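Local atomic coordinates of structural polyprotein, VP2 (Israeli acute paralysis virus, PDB entry 5CDD), a protein that probably serves as a structural component of the viral capsid, forming the coat together with VP1 and VP3. Residues 47-53 and 153-159. Numbering follows the deposited sequence.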
loop_
_atom_site.group_PDB
_atom_site.type_symbol
_atom_site.label_atom_id
_atom_site.label_comp_id
_atom_site.label_asym_id
_atom_site.label_seq_id
_atom_site.Cartn_x
_atom_site.Cartn_y
_atom_site.Cartn_z
ATOM N N ARG C 47 -30.182 -59.038 -23.218
ATOM C CA ARG C 47 -28.857 -59.640 -23.164
ATOM C C ARG C 47 -27.913 -58.677 -22.455
ATOM O O ARG C 47 -28.135 -57.465 -22.462
ATOM C CB ARG C 47 -28.348 -59.913 -24.584
ATOM C CG ARG C 47 -27.202 -60.912 -24.667
ATOM C CD ARG C 47 -27.647 -62.296 -24.211
ATOM N NE ARG C 47 -28.811 -62.774 -24.959
ATOM C CZ ARG C 47 -28.801 -63.087 -26.252
ATOM N NH1 ARG C 47 -27.682 -62.978 -26.956
ATOM N NH2 ARG C 47 -29.913 -63.505 -26.844
ATOM N N SER C 48 -26.869 -59.217 -21.835
ATOM C CA SER C 48 -25.891 -58.394 -21.134
ATOM C C SER C 48 -24.488 -58.925 -21.376
ATOM O O SER C 48 -24.298 -60.115 -21.629
ATOM C CB SER C 48 -26.177 -58.374 -19.633
ATOM O OG SER C 48 -26.042 -59.666 -19.071
ATOM N N TRP C 49 -23.507 -58.036 -21.291
ATOM C CA TRP C 49 -22.117 -58.408 -21.514
ATOM C C TRP C 49 -21.208 -57.782 -20.466
ATOM O O TRP C 49 -21.314 -56.591 -20.173
ATOM C CB TRP C 49 -21.677 -57.944 -22.902
ATOM C CG TRP C 49 -22.490 -58.525 -24.012
ATOM C CD1 TRP C 49 -22.299 -59.730 -24.626
ATOM C CD2 TRP C 49 -23.640 -57.937 -24.630
ATOM N NE1 TRP C 49 -23.260 -59.929 -25.590
ATOM C CE2 TRP C 49 -24.095 -58.844 -25.613
ATOM C CE3 TRP C 49 -24.332 -56.732 -24.447
ATOM C CZ2 TRP C 49 -25.213 -58.584 -26.414
ATOM C CZ3 TRP C 49 -25.445 -56.473 -25.244
ATOM C CH2 TRP C 49 -25.872 -57.397 -26.216
ATOM N N THR C 50 -20.322 -58.594 -19.898
ATOM C CA THR C 50 -19.378 -58.102 -18.909
ATOM C C THR C 50 -18.090 -57.779 -19.649
ATOM O O THR C 50 -17.380 -58.664 -20.125
ATOM C CB THR C 50 -19.097 -59.138 -17.801
ATOM O OG1 THR C 50 -18.087 -58.634 -16.912
ATOM C CG2 THR C 50 -18.655 -60.460 -18.406
ATOM N N LEU C 51 -17.806 -56.488 -19.761
ATOM C CA LEU C 51 -16.615 -56.024 -20.459
ATOM C C LEU C 51 -15.476 -55.689 -19.506
ATOM O O LEU C 51 -15.704 -55.390 -18.334
ATOM C CB LEU C 51 -16.973 -54.809 -21.304
ATOM C CG LEU C 51 -18.057 -55.093 -22.337
ATOM C CD1 LEU C 51 -18.606 -53.800 -22.897
ATOM C CD2 LEU C 51 -17.477 -55.946 -23.449
ATOM N N PRO C 52 -14.231 -55.701 -20.007
ATOM C CA PRO C 52 -13.859 -56.002 -21.392
ATOM C C PRO C 52 -13.570 -57.472 -21.696
ATOM O O PRO C 52 -13.252 -57.812 -22.834
ATOM C CB PRO C 52 -12.629 -55.136 -21.592
ATOM C CG PRO C 52 -11.924 -55.311 -20.269
ATOM C CD PRO C 52 -13.080 -55.143 -19.272
ATOM N N SER C 53 -13.676 -58.338 -20.693
ATOM C CA SER C 53 -13.397 -59.752 -20.899
ATOM C C SER C 53 -14.199 -60.383 -22.030
ATOM O O SER C 53 -13.692 -61.245 -22.743
ATOM C CB SER C 53 -13.640 -60.543 -19.611
ATOM O OG SER C 53 -15.016 -60.549 -19.260
ATOM N N ASP C 153 -13.355 -56.904 -14.588
ATOM C CA ASP C 153 -14.253 -56.278 -15.554
ATOM C C ASP C 153 -14.826 -55.026 -14.904
ATOM O O ASP C 153 -15.426 -55.090 -13.831
ATOM C CB ASP C 153 -15.372 -57.226 -15.980
ATOM C CG ASP C 153 -14.913 -58.238 -17.013
ATOM O OD1 ASP C 153 -14.161 -57.862 -17.936
ATOM O OD2 ASP C 153 -15.315 -59.412 -16.912
ATOM N N PHE C 154 -14.629 -53.888 -15.560
ATOM C CA PHE C 154 -15.072 -52.607 -15.026
ATOM C C PHE C 154 -16.358 -52.003 -15.587
ATOM O O PHE C 154 -16.777 -50.933 -15.145
ATOM C CB PHE C 154 -13.936 -51.599 -15.178
ATOM C CG PHE C 154 -13.347 -51.563 -16.555
ATOM C CD1 PHE C 154 -14.022 -50.947 -17.603
ATOM C CD2 PHE C 154 -12.125 -52.169 -16.810
ATOM C CE1 PHE C 154 -13.483 -50.934 -18.891
ATOM C CE2 PHE C 154 -11.577 -52.163 -18.090
ATOM C CZ PHE C 154 -12.257 -51.544 -19.133
ATOM N N VAL C 155 -16.994 -52.662 -16.547
ATOM C CA VAL C 155 -18.223 -52.109 -17.104
ATOM C C VAL C 155 -19.172 -53.187 -17.611
ATOM O O VAL C 155 -18.743 -54.189 -18.184
ATOM C CB VAL C 155 -17.906 -51.114 -18.249
ATOM C CG1 VAL C 155 -17.152 -51.818 -19.360
ATOM C CG2 VAL C 155 -19.189 -50.497 -18.776
ATOM N N GLN C 156 -20.465 -52.975 -17.383
ATOM C CA GLN C 156 -21.493 -53.915 -17.817
ATOM C C GLN C 156 -22.332 -53.291 -18.923
ATOM O O GLN C 156 -22.772 -52.149 -18.807
ATOM C CB GLN C 156 -22.404 -54.287 -16.645
ATOM C CG GLN C 156 -21.680 -54.903 -15.465
ATOM C CD GLN C 156 -20.873 -56.118 -15.860
ATOM O OE1 GLN C 156 -21.404 -57.070 -16.431
ATOM N NE2 GLN C 156 -19.580 -56.094 -15.558
ATOM N N LEU C 157 -22.549 -54.044 -19.996
ATOM C CA LEU C 157 -23.344 -53.562 -21.117
ATOM C C LEU C 157 -24.705 -54.252 -21.106
ATOM O O LEU C 157 -24.791 -55.464 -20.914
ATOM C CB LEU C 157 -22.620 -53.842 -22.435
ATOM C CG LEU C 157 -23.278 -53.297 -23.703
ATOM C CD1 LEU C 157 -23.490 -51.797 -23.572
ATOM C CD2 LEU C 157 -22.401 -53.612 -24.901
ATOM N N TYR C 158 -25.765 -53.477 -21.313
ATOM C CA TYR C 158 -27.121 -54.016 -21.304
ATOM C C TYR C 158 -27.949 -53.590 -22.515
ATOM O O TYR C 158 -27.749 -52.509 -23.071
ATOM C CB TYR C 158 -27.847 -53.568 -20.030
ATOM C CG TYR C 158 -27.281 -54.128 -18.742
ATOM C CD1 TYR C 158 -27.461 -55.468 -18.404
ATOM C CD2 TYR C 158 -26.571 -53.315 -17.857
ATOM C CE1 TYR C 158 -26.948 -55.988 -17.216
ATOM C CE2 TYR C 158 -26.052 -53.824 -16.668
ATOM C CZ TYR C 158 -26.245 -55.162 -16.353
ATOM O OH TYR C 158 -25.735 -55.676 -15.180
ATOM N N LEU C 159 -28.880 -54.454 -22.913
ATOM C CA LEU C 159 -29.782 -54.182 -24.029
ATOM C C LEU C 159 -31.207 -54.322 -23.495
ATOM O O LEU C 159 -31.690 -55.433 -23.270
ATOM C CB LEU C 159 -29.549 -55.172 -25.172
ATOM C CG LEU C 159 -30.432 -54.980 -26.409
ATOM C CD1 LEU C 159 -30.226 -53.590 -26.988
ATOM C CD2 LEU C 159 -30.096 -56.040 -27.442
#
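Axes 4.7 Å apart at 164° identify strands 47-51 and 155-159 as antiparallel neighbours, and W49 N to L157 O (2.9 Å) with L157 N to W49 O (2.8 Å) fix the register. On one face L157 is the main bump: its CG lies 3.7 Å from W49 CE3 and its CB 4.0 Å from L51 CD1, so it fills the gap between indole and leucine. L51 CB in turn meets V155 CG1 at 3.6 Å, and M134 and I136 of strand 131-146 pack over L157 and L51. Here the pairing is bulged: F154 and V155 both stand opposite L51, a classic beta bulge. The ring of F154 receives P52, which follows a cis peptide, by CH-pi contact (CD to ring centroid 3.9 Å, 25° off the normal). D153 clasps the turn, OD1 accepting S53 N (2.8 Å) and OD2 accepting S53 OG (2.6 Å). Edge strand 47-51 thus joins a four-stranded antiparallel sheet facing a second sheet, as in the picornavirus-like jelly-roll capsid fold.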